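Local coordinates for lactococcus lactis MG1363 DpsA (Lactococcus lactis, PDB 1ZS3), which forms a dodecameric Dps shell linked to oxidative stress and binds DNA, for which an N-terminal helix is required, at the interface of chains A and B and the interface of chains A and C. Coordinates in Å, arbitrary orientation; residue numbers count along the deposited sequence, not the author numbering. Chains: chain A/B/C, Lactococcus lactis MG1363 DpsA.

Contact 1: the interface of chains A and B. Residues chain A 81-82, 140, 142-143; chain B 152-153, 156.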
loop_
_atom_site.group_PDB
_atom_site.type_symbol
_atom_site.label_atom_id
_atom_site.label_comp_id
_atom_site.label_asym_id
_atom_site.label_seq_id
_atom_site.Cartn_x
_atom_site.Cartn_y
_atom_site.Cartn_z
ATOM N N ASP A 81 -7.021 -32.618 5.205
ATOM C CA ASP A 81 -5.616 -32.598 5.583
ATOM C C ASP A 81 -5.428 -33.741 6.526
ATOM O O ASP A 81 -4.358 -34.317 6.625
ATOM C CB ASP A 81 -5.250 -31.279 6.304
ATOM C CG ASP A 81 -4.814 -30.161 5.364
ATOM O OD1 ASP A 81 -4.669 -30.367 4.143
ATOM O OD2 ASP A 81 -4.578 -29.029 5.819
ATOM N N GLU A 82 -6.489 -34.051 7.241
ATOM C CA GLU A 82 -6.497 -35.206 8.116
ATOM C C GLU A 82 -7.271 -36.368 7.507
ATOM O O GLU A 82 -7.686 -37.285 8.176
ATOM C CB GLU A 82 -7.042 -34.818 9.492
ATOM C CG GLU A 82 -6.203 -35.462 10.602
ATOM C CD GLU A 82 -5.548 -34.477 11.514
ATOM O OE1 GLU A 82 -4.876 -34.862 12.482
ATOM O OE2 GLU A 82 -5.767 -33.298 11.307
ATOM N N GLU A 140 -7.328 -36.346 18.626
ATOM C CA GLU A 140 -6.026 -35.694 18.403
ATOM C C GLU A 140 -5.847 -35.206 16.953
ATOM O O GLU A 140 -4.788 -35.379 16.344
ATOM C CB GLU A 140 -4.862 -36.638 18.746
ATOM C CG GLU A 140 -4.871 -37.162 20.163
ATOM C CD GLU A 140 -3.766 -38.200 20.354
ATOM O OE1 GLU A 140 -3.018 -38.479 19.373
ATOM O OE2 GLU A 140 -3.649 -38.768 21.458
ATOM N N PHE A 142 -5.365 -32.016 16.062
ATOM C CA PHE A 142 -5.178 -30.743 16.798
ATOM C C PHE A 142 -5.414 -29.454 15.989
ATOM O O PHE A 142 -5.950 -28.488 16.515
ATOM C CB PHE A 142 -3.796 -30.617 17.402
ATOM C CG PHE A 142 -3.272 -31.859 18.001
ATOM C CD1 PHE A 142 -2.349 -32.645 17.298
ATOM C CD2 PHE A 142 -3.619 -32.225 19.279
ATOM C CE1 PHE A 142 -1.807 -33.759 17.858
ATOM C CE2 PHE A 142 -3.076 -33.355 19.838
ATOM C CZ PHE A 142 -2.166 -34.112 19.121
ATOM N N ALA A 143 -4.932 -29.414 14.747
ATOM C CA ALA A 143 -5.087 -28.227 13.892
ATOM C C ALA A 143 -6.560 -28.010 13.624
ATOM O O ALA A 143 -7.040 -26.898 13.689
ATOM C CB ALA A 143 -4.309 -28.360 12.591
ATOM N N TYR B 152 2.242 -28.551 13.136
ATOM C CA TYR B 152 1.555 -29.799 12.805
ATOM C C TYR B 152 0.595 -29.605 11.669
ATOM O O TYR B 152 0.614 -30.354 10.706
ATOM C CB TYR B 152 0.847 -30.329 14.044
ATOM C CG TYR B 152 -0.063 -31.506 13.797
ATOM C CD1 TYR B 152 -1.441 -31.386 13.907
ATOM C CD2 TYR B 152 0.452 -32.749 13.493
ATOM C CE1 TYR B 152 -2.260 -32.464 13.703
ATOM C CE2 TYR B 152 -0.357 -33.832 13.308
ATOM C CZ TYR B 152 -1.713 -33.684 13.403
ATOM O OH TYR B 152 -2.534 -34.753 13.192
ATOM N N GLY B 153 -0.201 -28.554 11.758
ATOM C CA GLY B 153 -1.199 -28.247 10.748
ATOM C C GLY B 153 -0.546 -27.922 9.407
ATOM O O GLY B 153 -1.056 -28.319 8.354
ATOM N N LEU B 156 0.781 -31.178 7.548
ATOM C CA LEU B 156 -0.354 -31.816 6.894
ATOM C C LEU B 156 -0.668 -31.164 5.549
ATOM O O LEU B 156 -0.809 -31.815 4.532
ATOM C CB LEU B 156 -1.599 -31.749 7.763
ATOM C CG LEU B 156 -1.885 -32.887 8.736
ATOM C CD1 LEU B 156 -0.632 -33.368 9.368
ATOM C CD2 LEU B 156 -2.907 -32.455 9.815
HETATM O O HOH W 1 -3.604 -29.064 8.282
#
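The rings of A:Phe142 and B:Tyr152 meet edge to face, with their planes 74° apart and their centroids 5.3 Å apart. The phenyl ring of A:Phe142 is the edge partner. Its CD1 points onto one face of the phenol, toward the CD1/CE1 side, 3.6 Å from B:Tyr152 CE1. The other face of the phenol takes B:Leu156 CD1, a methyl from the next turn of the same helix. One face of the A:Phe142 ring carries the backbone carbonyl O of A:Glu140, set off toward the rim.

This patch joins two subunits of a Dps protein, a ferritin-like four-helix-bundle family that assembles as a twelve-subunit shell. The start of helix 142-165 of chain A, together with the end of helix 55-81, packs on the middle of helix 142-165 of chain B.

B:Tyr152 has CG anti to its backbone N (chi1 172°), which sends the ring toward chain A. Its hydroxyl OH donates a hydrogen bond to carboxylate OE1 of A:Glu82 at 2.5 Å. The donor lies 40° out of the carboxylate plane. The A:Glu82 chain bends at chi2, and its carboxylate also rests against B:Leu156, with CD 3.7 Å from methyl CD2. A phenylalanine in place of B:Tyr152 would probably keep the ring contact but leave the A:Glu82 carboxylate without this donor and freer to turn.

Beside the rings, the methyl CB of A:Ala143 lies 3.6 Å from B:Gly153 CA. The glycine has no side chain there, which probably lets the chains come this close. B:Leu156 also packs along A:Asp81, with its CB 4.0 Å from A:Asp81 CB. A water links the two chains on this side. It is 2.6 Å from carboxylate OD2 of A:Asp81 and 2.7 Å from the backbone O of B:Gly153.

Contact 2: the interface of chains A and C. Residues chain A 7-8, 11; chain C 105, 108-109.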
loop_
_atom_site.group_PDB
_atom_site.type_symbol
_atom_site.label_atom_id
_atom_site.label_comp_id
_atom_site.label_asym_id
_atom_site.label_seq_id
_atom_site.Cartn_x
_atom_site.Cartn_y
_atom_site.Cartn_z
ATOM N N ILE A 7 -15.165 -45.731 -9.698
ATOM C CA ILE A 7 -15.876 -44.577 -9.107
ATOM C C ILE A 7 -17.084 -44.971 -8.256
ATOM O O ILE A 7 -17.452 -44.269 -7.294
ATOM C CB ILE A 7 -16.274 -43.556 -10.226
ATOM C CG1 ILE A 7 -15.088 -42.691 -10.621
ATOM C CG2 ILE A 7 -17.404 -42.624 -9.796
ATOM C CD1 ILE A 7 -15.220 -42.050 -11.954
ATOM N N ASP A 8 -17.731 -46.091 -8.619
ATOM C CA ASP A 8 -18.885 -46.583 -7.876
ATOM C C ASP A 8 -18.547 -47.374 -6.636
ATOM O O ASP A 8 -19.318 -47.349 -5.682
ATOM C CB ASP A 8 -19.763 -47.403 -8.773
ATOM C CG ASP A 8 -20.843 -46.588 -9.405
ATOM O OD1 ASP A 8 -21.768 -46.199 -8.681
ATOM O OD2 ASP A 8 -20.851 -46.323 -10.624
ATOM N N TYR A 11 -17.383 -44.714 -4.104
ATOM C CA TYR A 11 -18.591 -44.017 -3.572
ATOM C C TYR A 11 -19.443 -44.875 -2.594
ATOM O O TYR A 11 -19.916 -44.388 -1.555
ATOM C CB TYR A 11 -19.472 -43.514 -4.730
ATOM C CG TYR A 11 -20.661 -42.697 -4.253
ATOM C CD1 TYR A 11 -21.973 -43.033 -4.590
ATOM C CD2 TYR A 11 -20.471 -41.608 -3.405
ATOM C CE1 TYR A 11 -23.059 -42.285 -4.107
ATOM C CE2 TYR A 11 -21.540 -40.868 -2.927
ATOM C CZ TYR A 11 -22.820 -41.210 -3.278
ATOM O OH TYR A 11 -23.842 -40.452 -2.792
ATOM N N LYS C 105 -20.534 -37.998 -6.670
ATOM C CA LYS C 105 -19.503 -38.857 -7.197
ATOM C C LYS C 105 -18.336 -38.121 -7.850
ATOM O O LYS C 105 -17.316 -38.742 -8.143
ATOM C CB LYS C 105 -20.104 -39.830 -8.235
ATOM C CG LYS C 105 -20.854 -41.069 -7.697
ATOM C CD LYS C 105 -21.162 -42.118 -8.845
ATOM C CE LYS C 105 -22.426 -41.730 -9.671
ATOM N NZ LYS C 105 -23.693 -42.204 -8.955
ATOM N N TYR C 108 -14.260 -38.044 -7.020
ATOM C CA TYR C 108 -13.290 -39.051 -7.504
ATOM C C TYR C 108 -13.043 -38.974 -8.983
ATOM O O TYR C 108 -12.344 -39.847 -9.476
ATOM C CB TYR C 108 -13.734 -40.505 -7.174
ATOM C CG TYR C 108 -14.179 -40.703 -5.759
ATOM C CD1 TYR C 108 -13.248 -40.700 -4.717
ATOM C CD2 TYR C 108 -15.519 -40.876 -5.455
ATOM C CE1 TYR C 108 -13.638 -40.890 -3.400
ATOM C CE2 TYR C 108 -15.931 -41.054 -4.156
ATOM C CZ TYR C 108 -14.996 -41.068 -3.118
ATOM O OH TYR C 108 -15.430 -41.249 -1.808
ATOM N N TRP C 109 -13.553 -37.964 -9.685
ATOM C CA TRP C 109 -13.182 -37.742 -11.084
ATOM C C TRP C 109 -11.721 -37.287 -11.128
ATOM O O TRP C 109 -11.120 -36.801 -10.171
ATOM C CB TRP C 109 -14.058 -36.719 -11.830
ATOM C CG TRP C 109 -15.543 -37.020 -11.928
ATOM C CD1 TRP C 109 -16.203 -38.078 -11.356
ATOM C CD2 TRP C 109 -16.557 -36.258 -12.622
ATOM N NE1 TRP C 109 -17.544 -38.016 -11.646
ATOM C CE2 TRP C 109 -17.789 -36.914 -12.421
ATOM C CE3 TRP C 109 -16.552 -35.091 -13.395
ATOM C CZ2 TRP C 109 -18.998 -36.447 -12.951
ATOM C CZ3 TRP C 109 -17.767 -34.625 -13.930
ATOM C CH2 TRP C 109 -18.969 -35.308 -13.702
#
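A:Tyr11 and C:Lys105 touch through ring and aliphatic chain, crossing at about a right angle. The lysine CG sits over one face of the phenol, near the rim, 3.8 Å from A:Tyr11 CG. Further along the same chain, C:Lys105 CD meets methyl CG2 of A:Ile7 at 3.9 Å. The lysine methylenes therefore touch the ring on one side and the isoleucine branch at roughly a right angle to it. On the other branch of A:Ile7, methyl CD1 faces indole CD1 of C:Trp109 at 4.1 Å. The C:Tyr108 ring comes in against the helix backbone, with CE2 4.0 Å from A:Tyr11 CA.

Torsions set these groups in place. A:Tyr11 has CG anti to its backbone N (chi1 -175°), which brings the ring to C:Lys105 CG. The C:Lys105 chain bends at chi3 and chi4 (-81° and -83°), which leaves its amine beside A:Asp8 and not in contact with it. NZ stays 4.4 Å from carboxylate OD1 of A:Asp8. The opposite charges would probably still attract at this range. No hydrogen bond crosses among these residues, so the patch rests mainly on apolar packing.

A:Ile7 and A:Asp8 are neighbours on the N-terminal helix 5-23, and A:Tyr11 lies one turn further on. Their partners come from the short 3-10 helix 104-108 and the residue that follows it. The N-terminal helix of chain A thus lies across the surface of a neighbouring subunit, before the chain enters its own helical bundle.

The centres of contact 1 and contact 2 are about 25 Å apart, and they share no residue. In chain A, contact 1 uses the end of helix 55-81, nearby loop residues and the start of helix 142-165, while contact 2 uses helix 5-23. One subunit therefore meets two different neighbours through separate surfaces. The interface of contact 2 is two-fold symmetric, so its patch recurs with the chains exchanged. That of contact 1 is not an exact two-fold and is probably one of the three-fold-related contacts of the Dps shell. Both probably help to close the twelve-subunit assembly. Contact 2 also holds the N-terminal helix, which probably affects its presentation to DNA.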